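Flagellar hook-associated protein (Burkholderia pseudomallei, PDB 4UT1) probably serves as a structural component of the bacterial flagellum, as a protein of the hook junction. Local coordinates at residues S93-Y96 with T97-Q101; G155-Y158 with S159-Q163; A598-V601 with N602-N606. All blocks are in the same frame, centred on the assembly; numbering follows the deposited sequence.

Three short helical stretches, held largely by bonds from each residue to the fourth one on, illustrate how a long helical bundle is built from local contacts and then tied together. Interactions 1, 2 and 3 belong to three different helices. The centre of interaction 1 lies about 15 Å from those of both others, which are themselves about 18 Å apart, centre to centre. Interactions 2 and 3 are probably joined by a hydrogen bond of 2.7 Å between Tyr158 OH and Tyr600 OH, beside which Ile604 CD1 packs. Val99 CG2 of interaction 1 reaches to 3.8 Å from Ile604 O, while Gln101 meets Leu161 of interaction 2. The 1,2-ethanediol molecules probably come from the crystallisation liquor.

Interaction 1: residues S93-Y96 with T97-Q101; sequences STYY and TLVAQ
Tyr96 O receives the backbone N-H of Ala100 at 2.7 Å, the shortest of four successive helical bonds in this turn. Besides its N-H donor, the same oxygen has carbon close by: Ala100 CB lies 3.2 Å from it, and Val99 CG1 comes close on another approach.

The Tyr96 ring adds a second link to Ala100. Because CG is anti to the backbone N (chi1 176°), the ring leans obliquely toward the following turn and sets one face over the alanine methyl. Ala100 CB sits 4.2 Å from the centroid of the Tyr96 ring, shifted toward the rim, in a CH-pi contact.

In Val99, CG1 stands between the backbone N and the carbonyl carbon (chi1 62°), and this brings it to 3.3 Å from Tyr95 O and equally close to Tyr96 O. Val99 CB meets Tyr95 at ring atom CE1 at 4.2 Å, obliquely. Leu98 repeats the theme one step away, its CG resting 3.4 Å from Thr94 O, the carbonyl that takes its own N-H. Thr97 OG1 points back along the helix to 3.0 Å from Ser93 O, which is already bonded by Thr97 N with an N-H...O angle of 165°.

The turn belongs to helix 80-106 and packs against two others. Tyr95 and Leu98 pack on Phe295 of helix 287-322, where Tyr95 OH is hydrogen-bonded to Thr299, while Tyr95 and Val99 touch Leu611, and Tyr96 touches Lys612, of helix 593-630.

Interaction 2: residues G155-Y158 with S159-Q163; sequences GQQY and SQLRQ. With EDO (1,2-ethanediol), chain G.
Gln157 reaches forward along its helix to Leu161 and toward Gln160. Its CB points away from the following turn, and CG stands anti to the backbone N (chi1 178°); the bend at the next torsion, 69°, then turns the amide toward that turn. At the tip the two branches part company. NE2 rests 3.5 Å from Leu161 CG, and makes a weak hydrogen bond to a water that also donates to Gln160 OE1. OE1 accepts a hydrogen bond from a second water at 2.8 Å, and that water donates to Gln160 OE1 as well. Thus two acceptors 3.9 Å apart, Gln157 OE1 and Gln160 OE1, are reconciled by solvent, with their amide planes 78° apart. A third water joins Gln160 NE2 to Gln156 OE1, 2.7 Å from the latter.

Beneath these amides runs the ordinary helical ladder, in which Leu161 N meets Gln157 O at 2.9 Å.

The turn sits in helix 134-193, where Leu161 and Tyr158 pack on Leu102 of helix 80-106 and on Leu300 of helix 287-322. Arg162 is hydrogen-bonded to Gln304 and forms salt bridges with Asp301, both of helix 287-322, and with Glu259.

Interaction 3: residues A598-V601 with N602-N606; sequences AGYV and NAIGN. With EDO (1,2-ethanediol), chain P; EDO (1,2-ethanediol), chain B.
Tyr600 and Ile604 lie side by side on one turn of alpha-helix, pointing the same way into the long helical bundle that helix 593-630 forms with helices 80-106, 134-193 and 287-322. The apolar part of the contact is theirs: Tyr600 CE1 meets Ile604 CD1 at 3.9 Å, the methyl coming to the ring obliquely. Ile604 reaches it because CG1 is anti to the carbonyl carbon (chi1 -62°) and the chain then runs out extended, passing Tyr600 O with CD1 3.7 Å away. The tyrosine chi1 of 138° is well away from a staggered value; the ring touches Ala303, Gln306 and Leu307 of helix 287-322 and Val106 of helix 80-106. Ile604 itself packs on Leu102, Asn103 and Ala303, and the side chains of Ala598, Val601 and Asn602 touch Pro109.

Backbone hydrogen bonds make the second group. Asn602 N meets Ala598 O at 2.9 Å, Ala603 N meets Gly599 O, and Gly605 N meets Val601 O. Between the last two the ladder stretches, for Ile604 N is 3.6 Å from Tyr600 O.

Polar side chains and bound molecules form the third group. Asn602 ND2 comes back to 3.1 Å from Ala598 O, but at an angle too poor for a hydrogen bond. Tyr600 OH, besides its bond to Tyr158 of helix 134-193, is hydrogen-bonded at 2.8 Å to O2 of a 1,2-ethanediol, an atom lying at the ring edge near its plane. At the far end of the turn another 1,2-ethanediol donates from its O1 to Asn606 O, 3.1 Å away.

Interaction 1: residues S93-Y96 with T97-Q101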
loop_
_atom_site.group_PDB
_atom_site.type_symbol
_atom_site.label_atom_id
_atom_site.label_comp_id
_atom_site.label_asym_id
_atom_site.label_seq_id
_atom_site.Cartn_x
_atom_site.Cartn_y
_atom_site.Cartn_z
ATOM N N SER A 93 7.712 26.247 5.494
ATOM C CA SER A 93 9.144 25.973 5.542
ATOM C C SER A 93 9.401 24.676 6.293
ATOM O O SER A 93 10.295 23.927 5.939
ATOM C CB SER A 93 9.919 27.127 6.191
ATOM O OG SER A 93 9.658 27.208 7.578
ATOM N N THR A 94 8.620 24.423 7.336
ATOM C CA THR A 94 8.687 23.146 8.044
ATOM C C THR A 94 8.334 21.982 7.100
ATOM O O THR A 94 9.052 20.985 7.042
ATOM C CB THR A 94 7.733 23.138 9.263
ATOM O OG1 THR A 94 8.226 24.062 10.241
ATOM C CG2 THR A 94 7.662 21.755 9.890
ATOM N N TYR A 95 7.226 22.120 6.376
ATOM C CA TYR A 95 6.774 21.091 5.435
ATOM C C TYR A 95 7.844 20.899 4.355
ATOM O O TYR A 95 8.264 19.770 4.083
ATOM C CB TYR A 95 5.417 21.481 4.828
ATOM C CG TYR A 95 4.674 20.393 4.064
ATOM C CD1 TYR A 95 5.306 19.216 3.675
ATOM C CD2 TYR A 95 3.335 20.559 3.717
ATOM C CE1 TYR A 95 4.620 18.229 2.965
ATOM C CE2 TYR A 95 2.643 19.578 3.015
ATOM C CZ TYR A 95 3.288 18.420 2.648
ATOM O OH TYR A 95 2.602 17.451 1.948
ATOM N N TYR A 96 8.298 21.996 3.757
ATOM C CA TYR A 96 9.348 21.908 2.737
ATOM C C TYR A 96 10.579 21.129 3.230
ATOM O O TYR A 96 11.039 20.190 2.567
ATOM C CB TYR A 96 9.798 23.296 2.258
ATOM C CG TYR A 96 10.951 23.164 1.292
ATOM C CD1 TYR A 96 10.807 22.412 0.132
ATOM C CD2 TYR A 96 12.186 23.738 1.546
ATOM C CE1 TYR A 96 11.848 22.251 -0.752
ATOM C CE2 TYR A 96 13.246 23.581 0.650
ATOM C CZ TYR A 96 13.066 22.832 -0.490
ATOM O OH TYR A 96 14.105 22.664 -1.384
ATOM N N THR A 97 11.112 21.522 4.382
ATOM C CA THR A 97 12.317 20.893 4.911
ATOM C C THR A 97 12.135 19.376 5.015
ATOM O O THR A 97 13.016 18.606 4.625
ATOM C CB THR A 97 12.707 21.483 6.285
ATOM O OG1 THR A 97 13.065 22.855 6.112
ATOM C CG2 THR A 97 13.887 20.743 6.870
ATOM N N LEU A 98 10.968 18.951 5.488
ATOM C CA LEU A 98 10.723 17.536 5.706
ATOM C C LEU A 98 10.570 16.779 4.393
ATOM O O LEU A 98 11.098 15.677 4.240
ATOM C CB LEU A 98 9.478 17.338 6.569
ATOM C CG LEU A 98 9.623 17.742 8.034
ATOM C CD1 LEU A 98 8.269 17.745 8.691
ATOM C CD2 LEU A 98 10.567 16.789 8.739
ATOM N N VAL A 99 9.845 17.360 3.446
ATOM C CA VAL A 99 9.624 16.649 2.185
ATOM C C VAL A 99 10.895 16.707 1.347
ATOM O O VAL A 99 11.181 15.784 0.585
ATOM C CB VAL A 99 8.408 17.208 1.397
ATOM C CG1 VAL A 99 8.621 18.653 1.025
ATOM C CG2 VAL A 99 8.130 16.359 0.148
ATOM N N ALA A 100 11.685 17.769 1.504
ATOM C CA ALA A 100 12.961 17.833 0.794
ATOM C C ALA A 100 13.882 16.714 1.288
ATOM O O ALA A 100 14.553 16.043 0.494
ATOM C CB ALA A 100 13.620 19.194 0.975
ATOM N N GLN A 101 13.908 16.525 2.607
ATOM C CA GLN A 101 14.636 15.420 3.224
ATOM C C GLN A 101 14.186 14.067 2.655
ATOM O O GLN A 101 15.015 13.249 2.248
ATOM C CB GLN A 101 14.459 15.432 4.749
ATOM C CG GLN A 101 15.213 14.304 5.451
ATOM C CD GLN A 101 14.896 14.197 6.931
ATOM O OE1 GLN A 101 15.185 13.178 7.562
ATOM N NE2 GLN A 101 14.309 15.246 7.493
#

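Interaction 2: residues G155-Y158 with S159-Q163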
loop_
_atom_site.group_PDB
_atom_site.type_symbol
_atom_site.label_atom_id
_atom_site.label_comp_id
_atom_site.label_asym_id
_atom_site.label_seq_id
_atom_site.Cartn_x
_atom_site.Cartn_y
_atom_site.Cartn_z
ATOM N N GLY A 155 11.557 0.818 4.920
ATOM C CA GLY A 155 10.629 0.779 6.049
ATOM C C GLY A 155 11.226 1.493 7.252
ATOM O O GLY A 155 10.540 2.243 7.958
ATOM N N GLN A 156 12.510 1.257 7.483
ATOM C CA GLN A 156 13.223 1.906 8.583
ATOM C C GLN A 156 13.278 3.420 8.402
ATOM O O GLN A 156 13.096 4.162 9.367
ATOM C CB GLN A 156 14.638 1.351 8.710
ATOM C CG GLN A 156 14.732 -0.118 9.089
ATOM C CD GLN A 156 14.438 -0.377 10.554
ATOM O OE1 GLN A 156 14.932 0.329 11.443
ATOM N NE2 GLN A 156 13.626 -1.398 10.817
ATOM N N GLN A 157 13.540 3.880 7.181
ATOM C CA GLN A 157 13.608 5.314 6.903
ATOM C C GLN A 157 12.264 5.996 7.119
ATOM O O GLN A 157 12.180 7.071 7.731
ATOM C CB GLN A 157 14.096 5.578 5.478
ATOM C CG GLN A 157 14.150 7.067 5.123
ATOM C CD GLN A 157 15.240 7.814 5.896
ATOM O OE1 GLN A 157 16.365 7.326 6.029
ATOM N NE2 GLN A 157 14.908 8.987 6.407
ATOM N N TYR A 158 11.198 5.372 6.638
ATOM C CA TYR A 158 9.891 5.958 6.851
ATOM C C TYR A 158 9.540 6.030 8.330
ATOM O O TYR A 158 9.041 7.055 8.793
ATOM C CB TYR A 158 8.822 5.190 6.054
ATOM C CG TYR A 158 8.763 5.719 4.643
ATOM C CD1 TYR A 158 8.163 6.944 4.378
ATOM C CD2 TYR A 158 9.360 5.030 3.583
ATOM C CE1 TYR A 158 8.124 7.463 3.111
ATOM C CE2 TYR A 158 9.325 5.540 2.310
ATOM C CZ TYR A 158 8.713 6.753 2.071
ATOM O OH TYR A 158 8.686 7.270 0.799
ATOM N N SER A 159 9.829 4.982 9.094
ATOM C CA SER A 159 9.480 5.005 10.504
ATOM C C SER A 159 10.388 5.988 11.246
ATOM O O SER A 159 9.999 6.577 12.247
ATOM C CB SER A 159 9.582 3.603 11.112
ATOM O OG SER A 159 10.901 3.122 11.026
ATOM N N GLN A 160 11.607 6.166 10.741
ATOM C CA GLN A 160 12.528 7.094 11.373
ATOM C C GLN A 160 12.051 8.537 11.195
ATOM O O GLN A 160 12.041 9.325 12.149
ATOM C CB GLN A 160 13.945 6.891 10.820
ATOM C CG GLN A 160 14.603 5.610 11.350
ATOM C CD GLN A 160 15.883 5.224 10.588
ATOM O OE1 GLN A 160 16.335 5.951 9.708
ATOM N NE2 GLN A 160 16.448 4.066 10.924
ATOM N N LEU A 161 11.650 8.869 9.978
ATOM C CA LEU A 161 11.021 10.149 9.694
ATOM C C LEU A 161 9.749 10.336 10.523
ATOM O O LEU A 161 9.494 11.430 11.052
ATOM C CB LEU A 161 10.701 10.267 8.204
ATOM C CG LEU A 161 11.902 10.577 7.308
ATOM C CD1 LEU A 161 11.474 10.614 5.856
ATOM C CD2 LEU A 161 12.528 11.899 7.723
ATOM N N ARG A 162 8.962 9.272 10.644
ATOM C CA ARG A 162 7.715 9.346 11.408
ATOM C C ARG A 162 8.015 9.631 12.875
ATOM O O ARG A 162 7.312 10.428 13.529
ATOM C CB ARG A 162 6.892 8.064 11.261
ATOM C CG ARG A 162 5.504 8.172 11.911
ATOM C CD ARG A 162 4.583 7.029 11.498
ATOM N NE ARG A 162 4.310 7.049 10.066
ATOM C CZ ARG A 162 4.831 6.194 9.191
ATOM N NH1 ARG A 162 5.650 5.225 9.593
ATOM N NH2 ARG A 162 4.519 6.305 7.907
ATOM N N GLN A 163 9.078 9.021 13.393
ATOM C CA GLN A 163 9.446 9.280 14.783
ATOM C C GLN A 163 10.083 10.660 14.947
ATOM O O GLN A 163 9.886 11.314 15.973
ATOM C CB GLN A 163 10.379 8.193 15.310
ATOM C CG GLN A 163 10.937 8.493 16.690
ATOM C CD GLN A 163 9.859 8.745 17.717
ATOM O OE1 GLN A 163 8.728 8.259 17.584
ATOM N NE2 GLN A 163 10.198 9.508 18.757
HETATM C C1 EDO G . 11.491 0.507 15.339
HETATM O O1 EDO G . 12.405 1.142 16.237
HETATM C C2 EDO G . 12.259 0.197 14.061
HETATM O O2 EDO G . 11.407 -0.473 13.132
HETATM O O HOH W 1 14.726 2.664 12.747
HETATM O O HOH W 2 17.209 5.049 7.492
HETATM O O HOH W 3 16.046 8.979 8.769
#

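Interaction 3: residues A598-V601 with N602-N606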
loop_
_atom_site.group_PDB
_atom_site.type_symbol
_atom_site.label_atom_id
_atom_site.label_comp_id
_atom_site.label_asym_id
_atom_site.label_seq_id
_atom_site.Cartn_x
_atom_site.Cartn_y
_atom_site.Cartn_z
ATOM N N ALA A 598 7.470 4.862 -10.057
ATOM C CA ALA A 598 7.763 6.192 -10.586
ATOM C C ALA A 598 6.715 7.214 -10.132
ATOM O O ALA A 598 7.044 8.360 -9.835
ATOM C CB ALA A 598 7.853 6.155 -12.105
ATOM N N GLY A 599 5.457 6.798 -10.071
ATOM C CA GLY A 599 4.400 7.671 -9.583
ATOM C C GLY A 599 4.586 8.015 -8.114
ATOM O O GLY A 599 4.380 9.153 -7.702
ATOM N N TYR A 600 4.987 7.024 -7.326
ATOM C CA TYR A 600 5.197 7.213 -5.896
ATOM C C TYR A 600 6.332 8.214 -5.658
ATOM O O TYR A 600 6.228 9.108 -4.808
ATOM C CB TYR A 600 5.472 5.847 -5.230
ATOM C CG TYR A 600 6.564 5.827 -4.190
ATOM C CD1 TYR A 600 6.285 6.113 -2.857
ATOM C CD2 TYR A 600 7.871 5.500 -4.531
ATOM C CE1 TYR A 600 7.271 6.099 -1.913
ATOM C CE2 TYR A 600 8.871 5.484 -3.586
ATOM C CZ TYR A 600 8.565 5.780 -2.277
ATOM O OH TYR A 600 9.551 5.757 -1.327
ATOM N N VAL A 601 7.405 8.098 -6.433
ATOM C CA VAL A 601 8.529 9.020 -6.288
ATOM C C VAL A 601 8.141 10.420 -6.748
ATOM O O VAL A 601 8.460 11.411 -6.088
ATOM C CB VAL A 601 9.772 8.530 -7.077
ATOM C CG1 VAL A 601 10.811 9.646 -7.232
ATOM C CG2 VAL A 601 10.387 7.324 -6.381
ATOM N N ASN A 602 7.445 10.499 -7.875
ATOM C CA ASN A 602 7.085 11.788 -8.454
ATOM C C ASN A 602 6.111 12.576 -7.584
ATOM O O ASN A 602 6.125 13.803 -7.609
ATOM C CB ASN A 602 6.492 11.599 -9.853
ATOM C CG ASN A 602 7.545 11.226 -10.882
ATOM O OD1 ASN A 602 8.725 11.491 -10.692
ATOM N ND2 ASN A 602 7.117 10.600 -11.976
ATOM N N ALA A 603 5.269 11.882 -6.823
ATOM C CA ALA A 603 4.374 12.560 -5.886
ATOM C C ALA A 603 5.211 13.312 -4.863
ATOM O O ALA A 603 4.938 14.467 -4.546
ATOM C CB ALA A 603 3.435 11.572 -5.188
ATOM N N ILE A 604 6.243 12.651 -4.357
ATOM C CA ILE A 604 7.140 13.284 -3.400
ATOM C C ILE A 604 7.921 14.426 -4.065
ATOM O O ILE A 604 8.032 15.532 -3.515
ATOM C CB ILE A 604 8.118 12.258 -2.785
ATOM C CG1 ILE A 604 7.333 11.190 -2.011
ATOM C CG2 ILE A 604 9.153 12.971 -1.887
ATOM C CD1 ILE A 604 8.104 9.917 -1.678
ATOM N N GLY A 605 8.452 14.166 -5.256
ATOM C CA GLY A 605 9.231 15.164 -5.969
ATOM C C GLY A 605 8.454 16.422 -6.313
ATOM O O GLY A 605 8.964 17.537 -6.190
ATOM N N ASN A 606 7.210 16.241 -6.735
ATOM C CA ASN A 606 6.367 17.353 -7.126
ATOM C C ASN A 606 5.983 18.180 -5.908
ATOM O O ASN A 606 5.926 19.405 -5.979
ATOM C CB ASN A 606 5.115 16.856 -7.855
ATOM C CG ASN A 606 5.438 16.227 -9.192
ATOM O OD1 ASN A 606 6.534 16.399 -9.713
ATOM N ND2 ASN A 606 4.489 15.488 -9.749
HETATM C C1 EDO P . 14.427 4.612 -1.969
HETATM O O1 EDO P . 14.661 3.515 -2.869
HETATM C C2 EDO P . 13.058 4.482 -1.300
HETATM O O2 EDO P . 11.976 4.629 -2.246
HETATM C C1 EDO B . 6.172 21.798 -9.543
HETATM O O1 EDO B . 5.566 20.758 -8.757
HETATM C C2 EDO B . 5.323 23.058 -9.392
HETATM O O2 EDO B . 5.305 23.790 -10.626
#